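Side-chain contacts in nitroreductase-like family protein (Bacillus cereus, PDB 2I7H), which belongs to the nitroreductase-like family of flavoproteins and binds flavin mononucleotide: residues Asp31-Leu36 with Leu163-Phe168; Ile96-Asn101 with Cys117-Asn122; Gln121-Leu126 with Leu132-Lys137. All coordinates share one frame; numbering follows the deposited sequence. Where two conformers were deposited one is given.

Contact 1: Asp31-Leu36 with Leu163-Phe168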
loop_
_atom_site.group_PDB
_atom_site.type_symbol
_atom_site.label_atom_id
_atom_site.label_comp_id
_atom_site.label_asym_id
_atom_site.label_seq_id
_atom_site.Cartn_x
_atom_site.Cartn_y
_atom_site.Cartn_z
ATOM N N ASP A 31 0.326 23.904 -1.718
ATOM C CA ASP A 31 0.646 23.598 -3.108
ATOM C C ASP A 31 1.641 22.452 -3.194
ATOM O O ASP A 31 1.652 21.700 -4.161
ATOM C CB ASP A 31 1.220 24.837 -3.798
ATOM C CG ASP A 31 0.135 25.796 -4.283
ATOM O OD1 ASP A 31 -1.069 25.536 -4.037
ATOM O OD2 ASP A 31 0.490 26.809 -4.937
ATOM N N LEU A 32 2.484 22.335 -2.177
ATOM C CA LEU A 32 3.381 21.205 -2.044
ATOM C C LEU A 32 2.619 19.901 -1.744
ATOM O O LEU A 32 2.922 18.855 -2.324
ATOM C CB LEU A 32 4.402 21.489 -0.945
ATOM C CG LEU A 32 5.362 20.371 -0.582
ATOM C CD1 LEU A 32 6.213 19.994 -1.765
ATOM C CD2 LEU A 32 6.213 20.797 0.590
ATOM N N LEU A 33 1.646 19.962 -0.839
ATOM C CA LEU A 33 0.867 18.782 -0.489
ATOM C C LEU A 33 0.066 18.322 -1.691
ATOM O O LEU A 33 -0.101 17.123 -1.903
ATOM C CB LEU A 33 -0.068 19.060 0.691
ATOM C CG LEU A 33 0.601 19.396 2.026
ATOM C CD1 LEU A 33 -0.430 19.833 2.999
ATOM C CD2 LEU A 33 1.333 18.183 2.568
ATOM N N ILE A 34 -0.419 19.281 -2.476
ATOM C CA ILE A 34 -1.204 18.960 -3.662
ATOM C C ILE A 34 -0.283 18.356 -4.716
ATOM O O ILE A 34 -0.664 17.440 -5.437
ATOM C CB ILE A 34 -1.934 20.228 -4.201
ATOM C CG1 ILE A 34 -3.103 20.598 -3.282
ATOM C CG2 ILE A 34 -2.394 20.046 -5.668
ATOM C CD1 ILE A 34 -3.530 22.049 -3.448
ATOM N N GLU A 35 0.934 18.883 -4.799
ATOM C CA GLU A 35 1.932 18.369 -5.729
ATOM C C GLU A 35 2.248 16.902 -5.401
ATOM O O GLU A 35 2.159 16.041 -6.267
ATOM C CB GLU A 35 3.198 19.249 -5.737
ATOM C CG GLU A 35 4.327 18.668 -6.557
ATOM C CD GLU A 35 5.522 19.604 -6.742
ATOM O OE1 GLU A 35 6.532 19.131 -7.306
ATOM O OE2 GLU A 35 5.466 20.808 -6.365
ATOM N N LEU A 36 2.577 16.638 -4.142
ATOM C CA LEU A 36 2.855 15.285 -3.631
ATOM C C LEU A 36 1.712 14.283 -3.816
ATOM O O LEU A 36 1.960 13.136 -4.229
ATOM C CB LEU A 36 3.285 15.351 -2.147
ATOM C CG LEU A 36 4.563 16.177 -1.915
ATOM C CD1 LEU A 36 4.989 16.165 -0.506
ATOM C CD2 LEU A 36 5.670 15.669 -2.790
ATOM N N LEU A 163 -3.654 11.042 7.702
ATOM C CA LEU A 163 -2.234 11.336 7.682
ATOM C C LEU A 163 -1.976 12.662 8.382
ATOM O O LEU A 163 -2.590 13.662 8.046
ATOM C CB LEU A 163 -1.709 11.395 6.247
ATOM C CG LEU A 163 -1.706 10.150 5.381
ATOM C CD1 LEU A 163 -1.837 10.640 3.966
ATOM C CD2 LEU A 163 -0.397 9.365 5.590
ATOM N N HIS A 164 -1.081 12.641 9.366
ATOM C CA HIS A 164 -0.660 13.836 10.108
ATOM C C HIS A 164 0.721 14.217 9.608
ATOM O O HIS A 164 1.604 13.384 9.547
ATOM C CB HIS A 164 -0.663 13.575 11.607
ATOM C CG HIS A 164 -2.043 13.394 12.169
ATOM N ND1 HIS A 164 -2.603 14.277 13.063
ATOM C CD2 HIS A 164 -2.978 12.434 11.955
ATOM C CE1 HIS A 164 -3.815 13.862 13.395
ATOM N NE2 HIS A 164 -4.068 12.751 12.729
ATOM N N ILE A 165 0.887 15.466 9.216
ATOM C CA ILE A 165 1.994 15.846 8.346
ATOM C C ILE A 165 2.631 17.147 8.804
ATOM O O ILE A 165 1.940 18.075 9.194
ATOM C CB ILE A 165 1.504 16.061 6.889
ATOM C CG1 ILE A 165 0.703 14.859 6.401
ATOM C CG2 ILE A 165 2.675 16.375 5.943
ATOM C CD1 ILE A 165 -0.356 15.202 5.350
ATOM N N GLY A 166 3.955 17.210 8.726
ATOM C CA GLY A 166 4.673 18.472 8.885
ATOM C C GLY A 166 6.167 18.255 8.904
ATOM O O GLY A 166 6.641 17.111 8.897
ATOM N N TYR A 167 6.911 19.353 8.906
ATOM C CA TYR A 167 8.366 19.301 9.022
ATOM C C TYR A 167 8.728 18.903 10.442
ATOM O O TYR A 167 7.947 19.093 11.369
ATOM C CB TYR A 167 9.004 20.650 8.619
ATOM C CG TYR A 167 8.775 20.971 7.171
ATOM C CD1 TYR A 167 7.806 21.907 6.784
ATOM C CD2 TYR A 167 9.490 20.303 6.173
ATOM C CE1 TYR A 167 7.573 22.179 5.424
ATOM C CE2 TYR A 167 9.271 20.560 4.825
ATOM C CZ TYR A 167 8.311 21.487 4.457
ATOM O OH TYR A 167 8.109 21.733 3.123
ATOM N N PHE A 168 9.903 18.327 10.608
ATOM C CA PHE A 168 10.285 17.782 11.904
ATOM C C PHE A 168 11.745 18.036 12.205
ATOM O O PHE A 168 12.557 18.251 11.305
ATOM C CB PHE A 168 9.981 16.274 11.980
ATOM C CG PHE A 168 10.721 15.459 10.974
ATOM C CD1 PHE A 168 11.887 14.794 11.324
ATOM C CD2 PHE A 168 10.267 15.369 9.672
ATOM C CE1 PHE A 168 12.586 14.049 10.365
ATOM C CE2 PHE A 168 10.954 14.621 8.719
ATOM C CZ PHE A 168 12.094 13.963 9.055
#
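L33 and I165 mark the nearest backbone approach of helix 30-40 to strand 157-167, their CA atoms 9.4 Å apart, a distance that the two side chains fill between them. Both residues point toward each other's segment, and their side chains slide past one another in opposite directions: CD2 of L33 lies 4.1 Å from CG2 of I165. Lying anti to the backbone N, CG2 is the isoleucine branch that meets the leucine. A beta-branched isoleucine suits a strand, and the long leucine bridges the gap from the helix. One residue earlier on the helix, L32 swings CG anti to the backbone N (chi1 175°) and meets Y167 from the opposite direction, with CD2 lying 3.3 Å from OH of Y167. That methyl approaches the phenol ring obliquely, and CZ of Y167 comes next, 4.5 Å from CD2 of L32. Tyrosine suits this partly exposed place, because its phenol end meets L32 while its ring makes a cation-pi contact with K26. R130 likewise lies against L32, and the neighbouring A94 of strand 94-101 touches L33. Such apolar packing of a helix on one face of an antiparallel sheet is characteristic of the alpha+beta fold of the nitroreductase family.

Contact 2: Ile96-Asn101 with Cys117-Asn122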
loop_
_atom_site.group_PDB
_atom_site.type_symbol
_atom_site.label_atom_id
_atom_site.label_comp_id
_atom_site.label_asym_id
_atom_site.label_seq_id
_atom_site.Cartn_x
_atom_site.Cartn_y
_atom_site.Cartn_z
ATOM N N ILE A 96 -4.624 14.935 6.587
ATOM C CA ILE A 96 -5.280 14.447 5.384
ATOM C C ILE A 96 -6.102 13.182 5.674
ATOM O O ILE A 96 -5.551 12.124 5.968
ATOM C CB ILE A 96 -4.290 14.236 4.213
ATOM C CG1 ILE A 96 -3.600 15.569 3.894
ATOM C CG2 ILE A 96 -5.052 13.784 2.963
ATOM C CD1 ILE A 96 -2.620 15.511 2.776
ATOM N N VAL A 97 -7.424 13.322 5.632
ATOM C CA VAL A 97 -8.311 12.179 5.768
ATOM C C VAL A 97 -8.397 11.523 4.379
ATOM O O VAL A 97 -8.750 12.171 3.399
ATOM C CB VAL A 97 -9.716 12.582 6.318
ATOM C CG1 VAL A 97 -10.545 11.368 6.548
ATOM C CG2 VAL A 97 -9.630 13.408 7.615
ATOM N N VAL A 98 -7.997 10.268 4.288
ATOM C CA VAL A 98 -8.026 9.541 3.009
ATOM C C VAL A 98 -9.182 8.549 3.088
ATOM O O VAL A 98 -9.248 7.721 4.014
ATOM C CB VAL A 98 -6.717 8.771 2.733
ATOM C CG1 VAL A 98 -6.835 7.977 1.437
ATOM C CG2 VAL A 98 -5.459 9.735 2.717
ATOM N N TYR A 99 -10.100 8.645 2.138
ATOM C CA TYR A 99 -11.272 7.817 2.167
ATOM C C TYR A 99 -11.628 7.295 0.774
ATOM O O TYR A 99 -11.073 7.741 -0.241
ATOM C CB TYR A 99 -12.459 8.545 2.858
ATOM C CG TYR A 99 -12.997 9.677 2.078
ATOM C CD1 TYR A 99 -12.425 10.959 2.178
ATOM C CD2 TYR A 99 -14.061 9.488 1.206
ATOM C CE1 TYR A 99 -12.914 12.008 1.440
ATOM C CE2 TYR A 99 -14.566 10.538 0.458
ATOM C CZ TYR A 99 -13.977 11.794 0.575
ATOM O OH TYR A 99 -14.478 12.831 -0.170
HETATM N N MSE A 100 -12.541 6.323 0.750
HETATM C CA MSE A 100 -13.024 5.712 -0.490
HETATM C C MSE A 100 -14.492 5.309 -0.346
HETATM O O MSE A 100 -14.980 5.094 0.770
HETATM C CB MSE A 100 -12.189 4.468 -0.865
HETATM C CG MSE A 100 -12.251 3.365 0.197
HETATM SE SE MSE A 100 -11.228 1.817 -0.335
HETATM C CE MSE A 100 -12.437 0.473 0.174
ATOM N N ASN A 101 -15.178 5.195 -1.480
ATOM C CA ASN A 101 -16.510 4.600 -1.474
ATOM C C ASN A 101 -16.350 3.115 -1.265
ATOM O O ASN A 101 -15.527 2.492 -1.929
ATOM C CB ASN A 101 -17.259 4.915 -2.763
ATOM C CG ASN A 101 -17.550 6.382 -2.899
ATOM O OD1 ASN A 101 -18.182 6.976 -2.036
ATOM N ND2 ASN A 101 -17.062 6.991 -3.977
ATOM N N CYS A 117 -4.272 2.141 -0.092
ATOM C CA CYS A 117 -3.056 1.973 0.696
ATOM C C CYS A 117 -1.751 2.206 -0.070
ATOM O O CYS A 117 -0.814 2.761 0.499
ATOM C CB CYS A 117 -3.031 0.606 1.355
ATOM S SG CYS A 117 -4.394 0.379 2.480
ATOM N N ALA A 118 -1.706 1.794 -1.345
ATOM C CA ALA A 118 -0.570 2.025 -2.221
ATOM C C ALA A 118 -0.365 3.544 -2.460
ATOM O O ALA A 118 0.762 4.020 -2.431
ATOM C CB ALA A 118 -0.718 1.217 -3.623
ATOM N N PHE A 119 -1.459 4.269 -2.714
ATOM C CA PHE A 119 -1.478 5.736 -2.825
ATOM C C PHE A 119 -0.919 6.409 -1.570
ATOM O O PHE A 119 -0.093 7.320 -1.673
ATOM C CB PHE A 119 -2.917 6.183 -3.150
ATOM C CG PHE A 119 -3.193 7.650 -2.967
ATOM C CD1 PHE A 119 -2.880 8.566 -3.965
ATOM C CD2 PHE A 119 -3.875 8.096 -1.834
ATOM C CE1 PHE A 119 -3.154 9.871 -3.795
ATOM C CE2 PHE A 119 -4.148 9.398 -1.651
ATOM C CZ PHE A 119 -3.787 10.315 -2.620
HETATM N N MSE A 120 -1.313 5.929 -0.388
HETATM C CA MSE A 120 -0.864 6.530 0.878
HETATM C C MSE A 120 0.596 6.279 1.158
HETATM O O MSE A 120 1.296 7.173 1.632
HETATM C CB MSE A 120 -1.713 6.069 2.076
HETATM C CG MSE A 120 -3.122 6.619 2.040
HETATM SE SE MSE A 120 -4.321 6.003 3.470
HETATM C CE MSE A 120 -3.585 6.989 4.936
ATOM N N GLN A 121 1.038 5.060 0.874
ATOM C CA GLN A 121 2.430 4.710 0.982
ATOM C C GLN A 121 3.298 5.506 -0.007
ATOM O O GLN A 121 4.338 6.024 0.383
ATOM C CB GLN A 121 2.640 3.203 0.814
ATOM C CG GLN A 121 4.116 2.794 0.747
ATOM C CD GLN A 121 4.900 3.030 2.021
ATOM O OE1 GLN A 121 6.085 2.674 2.099
ATOM N NE2 GLN A 121 4.274 3.639 3.015
ATOM N N ASN A 122 2.842 5.618 -1.264
ATOM C CA ASN A 122 3.479 6.504 -2.239
ATOM C C ASN A 122 3.651 7.887 -1.652
ATOM O O ASN A 122 4.725 8.466 -1.720
ATOM C CB ASN A 122 2.595 6.680 -3.465
ATOM C CG ASN A 122 2.726 5.573 -4.470
ATOM O OD1 ASN A 122 3.621 4.728 -4.420
ATOM N ND2 ASN A 122 1.815 5.588 -5.425
#
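With CG anti to the carbonyl carbon (chi1 -69°) and an extended chi2, M120 sends its chain straight from the helix toward V98, and a bend at chi3 (73°) then turns the terminal methyl across the valine. V98 answers with CG1 anti to its backbone N and CG2 anti to its carbonyl carbon, so that the two branches spread toward the selenomethionine. The side chains meet tip to tip. SE of M120 sits 3.7 Å from CB of V98 and 3.8 Å from its CG1, while CE of M120 comes within 4.0 Å of CG2. The long unbranched chain thus settles against the fork of the valine. F119 contributes from one residue earlier: CG1 of V98 reaches the edge of its ring, near the ring plane, 4.3 Å from CE2. The ring itself is stacked on W52. Valine suits the strand, where a compact beta-branched side chain fits beneath the helix, and a long unbranched residue opposite spans the 8.1 Å between CA of V98 and CA of M120. L163 and V160 of strand 157-167 pack on M120 too, whereas C117 and Q121 meet A114 and P44 of the second subunit. All three touching residues are buried and their meeting atoms are carbon or selenium, which implies cohesion by dispersion and by exclusion of water, with shape rather than direction setting the fit.

Contact 3: Gln121-Leu126 with Leu132-Lys137. With FMN (flavin mononucleotide), chain G.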
loop_
_atom_site.group_PDB
_atom_site.type_symbol
_atom_site.label_atom_id
_atom_site.label_comp_id
_atom_site.label_asym_id
_atom_site.label_seq_id
_atom_site.Cartn_x
_atom_site.Cartn_y
_atom_site.Cartn_z
ATOM N N GLN A 121 1.038 5.060 0.874
ATOM C CA GLN A 121 2.430 4.710 0.982
ATOM C C GLN A 121 3.298 5.506 -0.007
ATOM O O GLN A 121 4.338 6.024 0.383
ATOM C CB GLN A 121 2.640 3.203 0.814
ATOM C CG GLN A 121 4.116 2.794 0.747
ATOM C CD GLN A 121 4.900 3.030 2.021
ATOM O OE1 GLN A 121 6.085 2.674 2.099
ATOM N NE2 GLN A 121 4.274 3.639 3.015
ATOM N N ASN A 122 2.842 5.618 -1.264
ATOM C CA ASN A 122 3.479 6.504 -2.239
ATOM C C ASN A 122 3.651 7.887 -1.652
ATOM O O ASN A 122 4.725 8.466 -1.720
ATOM C CB ASN A 122 2.595 6.680 -3.465
ATOM C CG ASN A 122 2.726 5.573 -4.470
ATOM O OD1 ASN A 122 3.621 4.728 -4.420
ATOM N ND2 ASN A 122 1.815 5.588 -5.425
ATOM N N PHE A 123 2.555 8.424 -1.112
ATOM C CA PHE A 123 2.548 9.769 -0.567
ATOM C C PHE A 123 3.584 9.908 0.544
ATOM O O PHE A 123 4.291 10.908 0.606
ATOM C CB PHE A 123 1.185 10.151 0.004
ATOM C CG PHE A 123 1.201 11.489 0.636
ATOM C CD1 PHE A 123 1.056 12.660 -0.154
ATOM C CD2 PHE A 123 1.459 11.618 1.990
ATOM C CE1 PHE A 123 1.124 13.893 0.445
ATOM C CE2 PHE A 123 1.527 12.855 2.583
ATOM C CZ PHE A 123 1.366 13.991 1.829
ATOM N N GLN A 124 3.652 8.902 1.415
ATOM C CA GLN A 124 4.565 8.935 2.560
ATOM C C GLN A 124 6.019 8.975 2.092
ATOM O O GLN A 124 6.828 9.705 2.659
ATOM C CB GLN A 124 4.316 7.748 3.478
ATOM C CG GLN A 124 3.033 7.814 4.343
ATOM C CD GLN A 124 3.120 6.750 5.473
ATOM O OE1 GLN A 124 3.498 5.612 5.217
ATOM N NE2 GLN A 124 2.833 7.135 6.699
ATOM N N LEU A 125 6.312 8.228 1.024
ATOM C CA LEU A 125 7.632 8.183 0.397
ATOM C C LEU A 125 7.996 9.504 -0.277
ATOM O O LEU A 125 9.048 10.076 -0.028
ATOM C CB LEU A 125 7.697 7.018 -0.614
ATOM C CG LEU A 125 7.615 5.629 -0.000
ATOM C CD1 LEU A 125 7.632 4.514 -1.077
ATOM C CD2 LEU A 125 8.719 5.457 1.040
ATOM N N LEU A 126 7.095 9.981 -1.119
ATOM C CA LEU A 126 7.176 11.304 -1.725
ATOM C C LEU A 126 7.411 12.431 -0.720
ATOM O O LEU A 126 8.251 13.309 -0.949
ATOM C CB LEU A 126 5.912 11.565 -2.560
ATOM C CG LEU A 126 5.785 10.664 -3.798
ATOM C CD1 LEU A 126 4.371 10.548 -4.302
ATOM C CD2 LEU A 126 6.693 11.139 -4.934
ATOM N N LEU A 132 9.336 16.230 4.570
ATOM C CA LEU A 132 8.092 16.146 5.348
ATOM C C LEU A 132 7.931 14.791 6.041
ATOM O O LEU A 132 8.069 13.729 5.434
ATOM C CB LEU A 132 6.872 16.397 4.471
ATOM C CG LEU A 132 6.428 17.805 4.156
ATOM C CD1 LEU A 132 5.359 17.725 3.072
ATOM C CD2 LEU A 132 5.851 18.435 5.379
ATOM N N GLY A 133 7.652 14.848 7.335
ATOM C CA GLY A 133 7.330 13.658 8.082
ATOM C C GLY A 133 5.829 13.501 8.144
ATOM O O GLY A 133 5.074 14.463 7.945
ATOM N N CYS A 134 5.391 12.274 8.380
ATOM C CA CYS A 134 3.995 12.045 8.666
ATOM C C CYS A 134 3.722 10.727 9.363
ATOM O O CYS A 134 4.554 9.836 9.352
ATOM C CB CYS A 134 3.143 12.194 7.409
ATOM S SG CYS A 134 3.604 11.157 6.090
ATOM N N VAL A 135 2.571 10.662 10.026
ATOM C CA VAL A 135 2.006 9.410 10.513
ATOM C C VAL A 135 0.651 9.133 9.889
ATOM O O VAL A 135 -0.178 10.037 9.751
ATOM C CB VAL A 135 1.727 9.367 12.011
ATOM C CG1 VAL A 135 2.609 8.367 12.685
ATOM C CG2 VAL A 135 1.713 10.732 12.635
ATOM N N TRP A 136 0.455 7.855 9.580
ATOM C CA TRP A 136 -0.756 7.284 9.028
ATOM C C TRP A 136 -1.518 6.807 10.237
ATOM O O TRP A 136 -1.097 5.871 10.911
ATOM C CB TRP A 136 -0.358 6.077 8.197
ATOM C CG TRP A 136 -1.431 5.307 7.520
ATOM C CD1 TRP A 136 -2.749 5.159 7.908
ATOM C CD2 TRP A 136 -1.255 4.492 6.372
ATOM N NE1 TRP A 136 -3.420 4.356 7.018
ATOM C CE2 TRP A 136 -2.521 3.904 6.078
ATOM C CE3 TRP A 136 -0.155 4.223 5.521
ATOM C CZ2 TRP A 136 -2.710 3.051 4.986
ATOM C CZ3 TRP A 136 -0.348 3.400 4.419
ATOM C CH2 TRP A 136 -1.637 2.819 4.167
ATOM N N LYS A 137 -2.637 7.446 10.526
ATOM C CA LYS A 137 -3.360 7.092 11.731
ATOM C C LYS A 137 -4.558 6.242 11.438
ATOM O O LYS A 137 -5.262 6.450 10.446
ATOM C CB LYS A 137 -3.746 8.322 12.537
ATOM C CG LYS A 137 -3.044 8.392 13.871
ATOM C CD LYS A 137 -1.771 9.156 13.850
ATOM C CE LYS A 137 -1.533 9.758 15.229
ATOM N NZ LYS A 137 -1.146 8.755 16.289
HETATM N N1 FMN G . 0.833 5.070 14.275
HETATM C C2 FMN G . 0.172 5.709 15.320
HETATM O O2 FMN G . 0.818 6.340 16.154
HETATM N N3 FMN G . -1.208 5.638 15.415
HETATM C C4 FMN G . -1.904 4.916 14.452
HETATM O O4 FMN G . -3.071 4.611 14.634
HETATM C C4A FMN G . -1.236 4.284 13.414
HETATM N N5 FMN G . -1.969 3.575 12.478
HETATM C C5A FMN G . -1.312 2.921 11.440
HETATM C C6 FMN G . -2.096 2.233 10.536
HETATM C C7 FMN G . -1.564 1.560 9.457
HETATM C C7M FMN G . -2.518 1.091 8.399
HETATM C C8 FMN G . -0.182 1.572 9.287
HETATM C C8M FMN G . 0.381 0.926 8.048
HETATM C C9 FMN G . 0.633 2.277 10.208
HETATM C C9A FMN G . 0.083 2.962 11.309
HETATM N N10 FMN G . 0.838 3.689 12.278
HETATM C C10 FMN G . 0.155 4.353 13.312
HETATM C "C1'" FMN G . 2.340 3.541 12.424
HETATM C "C2'" FMN G . 2.691 2.356 13.332
HETATM O "O2'" FMN G . 2.216 2.597 14.626
HETATM C "C3'" FMN G . 4.165 1.878 13.406
HETATM O "O3'" FMN G . 4.852 2.238 14.589
HETATM C "C4'" FMN G . 5.068 2.329 12.287
HETATM O "O4'" FMN G . 4.430 2.245 11.037
HETATM C "C5'" FMN G . 6.322 1.462 12.311
HETATM O "O5'" FMN G . 7.397 2.379 12.386
HETATM P P FMN G . 7.742 3.321 11.108
HETATM O O1P FMN G . 8.501 4.543 11.590
HETATM O O2P FMN G . 8.632 2.494 10.215
HETATM O O3P FMN G . 6.515 3.735 10.304
HETATM O O HOH W 1 2.958 6.088 9.109
HETATM O O HOH W 2 7.118 11.070 5.073
#
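L132 comes first in the segment, with a water-mediated link to Q124: one water donates to O of L132 and to O of Q124, 2.8 Å from each, and so joins the L132 carbonyl to the helix backbone. Past G133, C134 turns its sulfur between the backbone N and the carbonyl carbon (chi1 57°). There SG lies 3.8 Å from CG of Q124, and it meets the F123 ring at its edge, near the ring plane, 4.4 Å from CE2. A small sulfur side chain suits the spot between the Q124 methylene and the F123 ring edge. V135 points away from the helix, and its CG1 borders the flavin mononucleotide. W136 turns back toward the helix and crosses the Q124 side chain at about a right angle, amide and indole planes 84° apart. OE1 of Q124 lies in the indole plane at its edge, 3.9 Å from CE3 of W136. A second water accepts from NE2 of Q124, at a short 2.6 Å, and from N of W136 at 3.1 Å, so the buried amide has a polar partner as well as an aromatic one. Over one indole face sits the flavin methyl C7M, making W136 a wall of the pocket. K137 closes the segment with a chain bent at chi2 and chi4, which lets NZ donate to O2 of the flavin, a bond of 3.1 Å. Helix and strand run at 150°, nearly antiparallel, as befits a short turn between them. Beyond them, strand 157-167 pairs with 132-137, helix 30-40 packs on F123, and P44 of the second subunit lies against Q121 and Q124.

In the fold
From the N terminus, helix 30-40 opens contact 1, whose partner strand arrives only at 163-168, so this longest loop encloses the other two. Within it, contact 2 starts on strand 94-101 and closes a short loop at 117-122. Contact 3 begins on the same helix, 106-129, sharing Q121 and N122 with contact 2, and closes at strand 132-137; the two follow one another in a chain, overlapping at those residues. Strand 157-167 then inserts between strands 94-101 and 132-137, joining all three contacts in one antiparallel sheet. L163 there packs on V98, joining contact 1 to contact 2, while M120 touches W136, tying contact 2 to the flavin side.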